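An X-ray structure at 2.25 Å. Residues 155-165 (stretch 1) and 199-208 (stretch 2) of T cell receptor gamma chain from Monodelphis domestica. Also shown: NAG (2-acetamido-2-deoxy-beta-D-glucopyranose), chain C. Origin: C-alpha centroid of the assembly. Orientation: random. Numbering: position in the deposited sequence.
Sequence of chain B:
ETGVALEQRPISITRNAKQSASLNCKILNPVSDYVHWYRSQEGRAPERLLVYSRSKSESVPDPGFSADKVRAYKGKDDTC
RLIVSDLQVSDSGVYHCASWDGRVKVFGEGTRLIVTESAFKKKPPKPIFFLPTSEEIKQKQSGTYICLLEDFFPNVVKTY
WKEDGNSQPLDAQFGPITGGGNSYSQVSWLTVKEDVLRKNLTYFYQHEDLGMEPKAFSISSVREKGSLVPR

Stretch 1 155-165: NVVKTYWKEDG
Stretch 2 199-208: KNLTYFYQHE

How do the two backbones run? The strands running through Lys158-Glu163 and Leu201-Gln206 are extended and antiparallel, their N-to-C directions 159° apart and their axes approaching to 4.6 Å. Thr159 lies opposite Tyr205, Trp161 opposite Tyr203 and Glu163 opposite Leu201, with CA atoms 4.3-4.6 Å apart in these non-hydrogen-bonded pairs.

What bonds the ladder? In the wider pairs, CA atoms 5.2-5.3 Å apart, N and O of both residues point across at the partner, so each pair closes a ring of two hydrogen bonds: Lys158 N to Gln206 O (3.3 Å) and Gln206 N to Lys158 O (2.8 Å); Tyr160 N to Phe204 O (3.0 Å) and Phe204 N to Tyr160 O (2.9 Å); Lys162 N to Thr202 O (2.8 Å) and Thr202 N to Lys162 O (2.7 Å). Asp164 N to Asn200 O (3.0 Å) extends it past the strands.

What fills the face carrying Tyr160? Its ring (chi1 39°, chi2 -72°) covers Phe204 CB, 3.6 Å from the centroid, a CH-pi contact; the Phe204 ring (m, chi2 93°) is nearly parallel but slid apart. Gln206 (m, t, chi3 45°) donates from NE2 to Tyr160 OH at 2.8 Å.

And the other face? Tyr203 (t, chi2 85°) turns its edge to the face of Trp161 (m, chi2 69°), Tyr203 CD1 lying 3.5 Å from Trp161 CE2. Thr159 CG2 (chi1 p) packs 3.8 Å from Tyr205 CB.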

ATOM      1  N   ASN B 155      -0.570  13.965  -1.414  1.00 49.34           N
ATOM      2  CA  ASN B 155       0.446  13.009  -0.959  1.00 45.80           C
ATOM      3  C   ASN B 155       0.086  11.554  -1.256  1.00 45.34           C
ATOM      4  O   ASN B 155       0.244  10.688  -0.397  1.00 49.47           O
ATOM      5  CB  ASN B 155       0.691  13.207   0.537  1.00 37.59           C
ATOM      6  CG  ASN B 155      -0.553  12.945   1.381  1.00 50.05           C
ATOM      7  OD1 ASN B 155      -1.677  13.031   0.902  1.00 46.47           O
ATOM      8  ND2 ASN B 155      -0.346  12.626   2.665  1.00 47.28           N
ATOM      9  N   VAL B 156      -0.418  11.271  -2.451  1.00 45.01           N
ATOM     10  CA  VAL B 156      -0.800   9.927  -2.859  1.00 41.56           C
ATOM     11  C   VAL B 156      -0.159   9.672  -4.214  1.00 48.49           C
ATOM     12  O   VAL B 156      -0.294  10.490  -5.130  1.00 44.34           O
ATOM     13  CB  VAL B 156      -2.334   9.764  -2.946  1.00 38.71           C
ATOM     14  CG1 VAL B 156      -2.689   8.353  -3.347  1.00 38.86           C
ATOM     15  CG2 VAL B 156      -3.006  10.120  -1.631  1.00 37.25           C
ATOM     16  N   VAL B 157       0.527   8.540  -4.350  1.00 45.60           N
ATOM     17  CA  VAL B 157       1.208   8.221  -5.596  1.00 39.96           C
ATOM     18  C   VAL B 157       1.454   6.723  -5.611  1.00 40.25           C
ATOM     19  O   VAL B 157       1.550   6.083  -4.560  1.00 46.49           O
ATOM     20  CB  VAL B 157       2.520   9.037  -5.738  1.00 45.71           C
ATOM     21  CG1 VAL B 157       3.568   8.528  -4.752  1.00 46.82           C
ATOM     22  CG2 VAL B 157       3.055   9.012  -7.184  1.00 45.41           C
ATOM     23  N   LYS B 158       1.522   6.159  -6.811  1.00 38.39           N
ATOM     24  CA  LYS B 158       1.740   4.736  -7.025  1.00 47.60           C
ATOM     25  C   LYS B 158       2.823   4.593  -8.085  1.00 46.05           C
ATOM     26  O   LYS B 158       2.744   5.232  -9.138  1.00 43.65           O
ATOM     27  CB  LYS B 158       0.437   4.058  -7.463  1.00 56.91           C
ATOM     28  CG  LYS B 158       0.555   2.585  -7.832  1.00 58.80           C
ATOM     29  CD  LYS B 158      -0.823   1.978  -8.137  1.00 59.59           C
ATOM     30  CE  LYS B 158      -0.745   0.485  -8.486  1.00 56.40           C
ATOM     31  NZ  LYS B 158      -2.067  -0.033  -8.964  1.00 62.93           N
ATOM     32  N   THR B 159       3.853   3.804  -7.788  1.00 39.17           N
ATOM     33  CA  THR B 159       4.995   3.638  -8.676  1.00 40.90           C
ATOM     34  C   THR B 159       5.339   2.159  -8.760  1.00 48.23           C
ATOM     35  O   THR B 159       5.156   1.416  -7.793  1.00 47.94           O
ATOM     36  CB  THR B 159       6.232   4.417  -8.198  1.00 43.79           C
ATOM     37  OG1 THR B 159       6.727   3.828  -6.992  1.00 47.91           O
ATOM     38  CG2 THR B 159       5.902   5.869  -7.927  1.00 44.33           C
ATOM     39  N   TYR B 160       5.831   1.731  -9.924  1.00 44.15           N
ATOM     40  CA  TYR B 160       6.221   0.340 -10.095  1.00 39.89           C
ATOM     41  C   TYR B 160       7.228   0.225 -11.238  1.00 46.31           C
ATOM     42  O   TYR B 160       7.267   1.051 -12.154  1.00 49.31           O
ATOM     43  CB  TYR B 160       5.003  -0.584 -10.312  1.00 45.88           C
ATOM     44  CG  TYR B 160       3.866  -0.039 -11.189  1.00 48.37           C
ATOM     45  CD1 TYR B 160       3.028   0.962 -10.724  1.00 53.29           C
ATOM     46  CD2 TYR B 160       3.616  -0.558 -12.458  1.00 50.46           C
ATOM     47  CE1 TYR B 160       1.991   1.469 -11.499  1.00 58.56           C
ATOM     48  CE2 TYR B 160       2.557  -0.064 -13.253  1.00 45.53           C
ATOM     49  CZ  TYR B 160       1.751   0.953 -12.757  1.00 55.39           C
ATOM     50  OH  TYR B 160       0.707   1.488 -13.488  1.00 52.68           O
ATOM     51  N   TRP B 161       8.056  -0.808 -11.148  1.00 46.39           N
ATOM     52  CA  TRP B 161       9.075  -1.126 -12.131  1.00 43.95           C
ATOM     53  C   TRP B 161       8.724  -2.450 -12.789  1.00 47.12           C
ATOM     54  O   TRP B 161       8.370  -3.408 -12.102  1.00 57.07           O
ATOM     55  CB  TRP B 161      10.453  -1.230 -11.479  1.00 46.85           C
ATOM     56  CG  TRP B 161      10.838  -0.034 -10.656  1.00 43.65           C
ATOM     57  CD1 TRP B 161      10.280   0.367  -9.469  1.00 43.62           C
ATOM     58  CD2 TRP B 161      11.874   0.907 -10.951  1.00 41.79           C
ATOM     59  NE1 TRP B 161      10.902   1.510  -9.016  1.00 40.82           N
ATOM     60  CE2 TRP B 161      11.885   1.859  -9.904  1.00 38.74           C
ATOM     61  CE3 TRP B 161      12.795   1.042 -12.000  1.00 45.18           C
ATOM     62  CZ2 TRP B 161      12.780   2.930  -9.875  1.00 41.09           C
ATOM     63  CZ3 TRP B 161      13.692   2.121 -11.972  1.00 47.09           C
ATOM     64  CH2 TRP B 161      13.670   3.051 -10.916  1.00 43.17           C
ATOM     65  N   LYS B 162       8.822  -2.506 -14.115  1.00 49.44           N
ATOM     66  CA  LYS B 162       8.656  -3.746 -14.856  1.00 52.45           C
ATOM     67  C   LYS B 162       9.851  -3.954 -15.776  1.00 58.11           C
ATOM     68  O   LYS B 162      10.498  -2.996 -16.207  1.00 62.17           O
ATOM     69  CB  LYS B 162       7.383  -3.744 -15.690  1.00 54.22           C
ATOM     70  CG  LYS B 162       6.095  -3.618 -14.908  1.00 63.18           C
ATOM     71  CD  LYS B 162       4.904  -3.887 -15.827  1.00 73.94           C
ATOM     72  CE  LYS B 162       3.603  -3.762 -15.063  1.00 76.10           C
ATOM     73  NZ  LYS B 162       3.751  -4.399 -13.733  1.00 78.98           N
ATOM     74  N   GLU B 163      10.146  -5.211 -16.078  1.00 54.76           N
ATOM     75  CA  GLU B 163      11.103  -5.502 -17.134  1.00 64.76           C
ATOM     76  C   GLU B 163      10.354  -6.012 -18.355  1.00 63.93           C
ATOM     77  O   GLU B 163       9.304  -6.648 -18.231  1.00 65.24           O
ATOM     78  CB  GLU B 163      12.152  -6.522 -16.692  1.00 70.43           C
ATOM     79  CG  GLU B 163      11.617  -7.882 -16.331  1.00 78.49           C
ATOM     80  CD  GLU B 163      12.709  -8.781 -15.805  1.00 85.78           C
ATOM     81  OE1 GLU B 163      12.465  -9.519 -14.822  1.00 90.28           O
ATOM     82  OE2 GLU B 163      13.826  -8.727 -16.368  1.00 83.41           O
ATOM     83  N   ASP B 164      10.879  -5.686 -19.535  1.00 68.36           N
ATOM     84  CA  ASP B 164      10.230  -6.101 -20.773  1.00 82.51           C
ATOM     85  C   ASP B 164      10.145  -7.621 -20.829  1.00 88.93           C
ATOM     86  O   ASP B 164      11.127  -8.323 -20.566  1.00 82.67           O
ATOM     87  CB  ASP B 164      10.993  -5.562 -21.985  1.00 87.12           C
ATOM     88  CG  ASP B 164      11.097  -4.047 -21.984  1.00 94.75           C
ATOM     89  OD1 ASP B 164      10.725  -3.416 -20.968  1.00 97.05           O
ATOM     90  OD2 ASP B 164      11.551  -3.487 -23.005  1.00 97.97           O
ATOM     91  N   GLY B 165       8.957  -8.130 -21.146  1.00 95.34           N
ATOM     92  CA  GLY B 165       8.710  -9.552 -21.190  1.00 95.69           C
ATOM     93  C   GLY B 165       8.042 -10.100 -19.948  1.00 92.91           C
ATOM     94  O   GLY B 165       7.391 -11.145 -20.018  1.00 94.99           O
ATOM     95  N   LYS B 199      19.121  -5.883 -19.591  1.00 79.79           N
ATOM     96  CA  LYS B 199      17.729  -5.933 -20.024  1.00 77.69           C
ATOM     97  C   LYS B 199      17.072  -4.557 -19.933  1.00 76.20           C
ATOM     98  O   LYS B 199      17.539  -3.646 -19.241  1.00 68.27           O
ATOM     99  CB  LYS B 199      16.934  -6.938 -19.187  1.00 74.47           C
ATOM    100  N   ASN B 200      15.966  -4.420 -20.651  1.00 79.56           N
ATOM    101  CA  ASN B 200      15.232  -3.167 -20.710  1.00 71.92           C
ATOM    102  C   ASN B 200      14.171  -3.122 -19.621  1.00 60.74           C
ATOM    103  O   ASN B 200      13.485  -4.113 -19.358  1.00 64.25           O
ATOM    104  CB  ASN B 200      14.582  -2.993 -22.077  1.00 76.76           C
ATOM    105  CG  ASN B 200      15.583  -2.674 -23.150  1.00 92.25           C
ATOM    106  OD1 ASN B 200      16.714  -2.273 -22.863  1.00 83.14           O
ATOM    107  ND2 ASN B 200      15.178  -2.843 -24.401  1.00120.72           N
ATOM    108  N   LEU B 201      14.042  -1.965 -18.993  1.00 51.32           N
ATOM    109  CA  LEU B 201      13.126  -1.767 -17.882  1.00 53.27           C
ATOM    110  C   LEU B 201      12.131  -0.668 -18.219  1.00 48.62           C
ATOM    111  O   LEU B 201      12.430   0.238 -19.002  1.00 48.32           O
ATOM    112  CB  LEU B 201      13.888  -1.385 -16.621  1.00 57.58           C
ATOM    113  CG  LEU B 201      14.954  -2.379 -16.172  1.00 68.69           C
ATOM    114  CD1 LEU B 201      15.561  -1.896 -14.871  1.00 72.42           C
ATOM    115  CD2 LEU B 201      14.374  -3.773 -16.015  1.00 65.59           C
ATOM    116  N   THR B 202      10.944  -0.742 -17.620  1.00 39.57           N
ATOM    117  CA  THR B 202       9.990   0.354 -17.684  1.00 48.58           C
ATOM    118  C   THR B 202       9.580   0.773 -16.274  1.00 48.68           C
ATOM    119  O   THR B 202       9.344  -0.066 -15.401  1.00 44.41           O
ATOM    120  CB  THR B 202       8.765  -0.013 -18.529  1.00 42.32           C
ATOM    121  OG1 THR B 202       9.194  -0.418 -19.836  1.00 50.86           O
ATOM    122  CG2 THR B 202       7.878   1.201 -18.688  1.00 44.52           C
ATOM    123  N   TYR B 203       9.539   2.080 -16.053  1.00 44.05           N
ATOM    124  CA  TYR B 203       9.147   2.678 -14.787  1.00 41.71           C
ATOM    125  C   TYR B 203       7.822   3.405 -14.980  1.00 41.00           C
ATOM    126  O   TYR B 203       7.671   4.184 -15.931  1.00 41.42           O
ATOM    127  CB  TYR B 203      10.231   3.642 -14.292  1.00 40.27           C
ATOM    128  CG  TYR B 203       9.817   4.487 -13.099  1.00 35.71           C
ATOM    129  CD1 TYR B 203       9.942   4.001 -11.803  1.00 37.32           C
ATOM    130  CD2 TYR B 203       9.291   5.767 -13.278  1.00 44.83           C
ATOM    131  CE1 TYR B 203       9.562   4.775 -10.708  1.00 42.69           C
ATOM    132  CE2 TYR B 203       8.894   6.550 -12.193  1.00 45.18           C
ATOM    133  CZ  TYR B 203       9.038   6.054 -10.915  1.00 50.05           C
ATOM    134  OH  TYR B 203       8.658   6.836  -9.848  1.00 50.33           O
ATOM    135  N   PHE B 204       6.872   3.158 -14.078  1.00 39.98           N
ATOM    136  CA  PHE B 204       5.530   3.733 -14.155  1.00 42.53           C
ATOM    137  C   PHE B 204       5.191   4.512 -12.895  1.00 45.29           C
ATOM    138  O   PHE B 204       5.559   4.110 -11.790  1.00 46.22           O
ATOM    139  CB  PHE B 204       4.457   2.662 -14.286  1.00 43.36           C
ATOM    140  CG  PHE B 204       4.616   1.769 -15.457  1.00 53.31           C
ATOM    141  CD1 PHE B 204       5.292   0.574 -15.340  1.00 52.97           C
ATOM    142  CD2 PHE B 204       4.043   2.099 -16.672  1.00 59.03           C
ATOM    143  CE1 PHE B 204       5.412  -0.274 -16.433  1.00 56.62           C
ATOM    144  CE2 PHE B 204       4.160   1.252 -17.763  1.00 56.04           C
ATOM    145  CZ  PHE B 204       4.844   0.070 -17.641  1.00 45.44           C
ATOM    146  N   TYR B 205       4.403   5.577 -13.046  1.00 43.51           N
ATOM    147  CA  TYR B 205       3.762   6.163 -11.877  1.00 49.70           C
ATOM    148  C   TYR B 205       2.379   6.703 -12.226  1.00 47.73           C
ATOM    149  O   TYR B 205       2.106   7.089 -13.364  1.00 43.99           O
ATOM    150  CB  TYR B 205       4.631   7.264 -11.220  1.00 43.87           C
ATOM    151  CG  TYR B 205       4.917   8.488 -12.060  1.00 50.39           C
ATOM    152  CD1 TYR B 205       5.991   8.517 -12.938  1.00 45.31           C
ATOM    153  CD2 TYR B 205       4.125   9.632 -11.948  1.00 53.67           C
ATOM    154  CE1 TYR B 205       6.260   9.655 -13.693  1.00 55.49           C
ATOM    155  CE2 TYR B 205       4.385  10.761 -12.682  1.00 50.79           C
ATOM    156  CZ  TYR B 205       5.443  10.772 -13.561  1.00 55.31           C
ATOM    157  OH  TYR B 205       5.668  11.918 -14.289  1.00 57.10           O
ATOM    158  N   GLN B 206       1.505   6.709 -11.222  1.00 46.51           N
ATOM    159  CA  GLN B 206       0.168   7.270 -11.312  1.00 45.89           C
ATOM    160  C   GLN B 206      -0.005   8.345 -10.248  1.00 51.43           C
ATOM    161  O   GLN B 206       0.539   8.248  -9.141  1.00 52.25           O
ATOM    162  CB  GLN B 206      -0.929   6.206 -11.120  1.00 44.07           C
ATOM    163  CG  GLN B 206      -0.988   5.156 -12.208  1.00 49.24           C
ATOM    164  CD  GLN B 206      -1.850   3.976 -11.804  1.00 55.65           C
ATOM    165  OE1 GLN B 206      -2.935   4.153 -11.268  1.00 64.20           O
ATOM    166  NE2 GLN B 206      -1.356   2.767 -12.037  1.00 59.37           N
ATOM    167  N   HIS B 207      -0.789   9.358 -10.587  1.00 43.63           N
ATOM    168  CA  HIS B 207      -1.020  10.465  -9.680  1.00 46.60           C
ATOM    169  C   HIS B 207      -2.274  11.183 -10.130  1.00 51.58           C
ATOM    170  O   HIS B 207      -2.601  11.191 -11.323  1.00 48.03           O
ATOM    171  CB  HIS B 207       0.160  11.434  -9.650  1.00 46.14           C
ATOM    172  CG  HIS B 207       0.051  12.445  -8.562  1.00 48.24           C
ATOM    173  ND1 HIS B 207      -0.601  13.646  -8.728  1.00 43.57           N
ATOM    174  CD2 HIS B 207       0.453  12.407  -7.271  1.00 42.11           C
ATOM    175  CE1 HIS B 207      -0.561  14.325  -7.596  1.00 47.26           C
ATOM    176  NE2 HIS B 207       0.078  13.596  -6.696  1.00 44.81           N
ATOM    177  N   GLU B 208      -2.968  11.796  -9.162  1.00 44.62           N
ATOM    178  CA  GLU B 208      -4.258  12.403  -9.467  1.00 47.60           C
ATOM    179  C   GLU B 208      -4.116  13.540 -10.477  1.00 49.31           C
ATOM    180  O   GLU B 208      -5.028  13.779 -11.273  1.00 55.00           O
ATOM    181  CB  GLU B 208      -4.933  12.889  -8.177  1.00 43.53           C
ATOM    182  CG  GLU B 208      -6.316  13.498  -8.384  1.00 40.61           C
ATOM    183  CD  GLU B 208      -6.889  14.163  -7.124  1.00 51.39           C
ATOM    184  OE1 GLU B 208      -6.410  13.873  -6.004  1.00 53.79           O
ATOM    185  OE2 GLU B 208      -7.827  14.982  -7.255  1.00 56.41           O
TER
HETATM  186  C1  NAG C   1      16.073  -2.545 -25.489  1.00101.49           C
HETATM  187  C2  NAG C   1      16.698  -3.775 -26.138  1.00106.58           C
HETATM  188  C3  NAG C   1      17.716  -3.344 -27.187  1.00113.89           C
HETATM  189  C4  NAG C   1      17.077  -2.385 -28.187  1.00121.47           C
HETATM  190  C5  NAG C   1      16.370  -1.232 -27.463  1.00119.56           C
HETATM  191  C6  NAG C   1      15.572  -0.345 -28.396  1.00121.81           C
HETATM  192  C7  NAG C   1      16.943  -5.908 -24.953  1.00104.78           C
HETATM  193  C8  NAG C   1      17.675  -6.657 -23.877  1.00 99.28           C
HETATM  194  N2  NAG C   1      17.316  -4.637 -25.143  1.00104.25           N
HETATM  195  O3  NAG C   1      18.212  -4.497 -27.858  1.00115.70           O
HETATM  196  O4  NAG C   1      18.078  -1.839 -29.042  1.00129.14           O
HETATM  197  O5  NAG C   1      15.444  -1.744 -26.490  1.00114.20           O
HETATM  198  O6  NAG C   1      14.861   0.654 -27.679  1.00121.01           O
HETATM  199  O7  NAG C   1      16.056  -6.431 -25.624  1.00107.89           O
HETATM  200  O   HOH W   1      -2.466  11.349  -6.212  1.00 43.36           O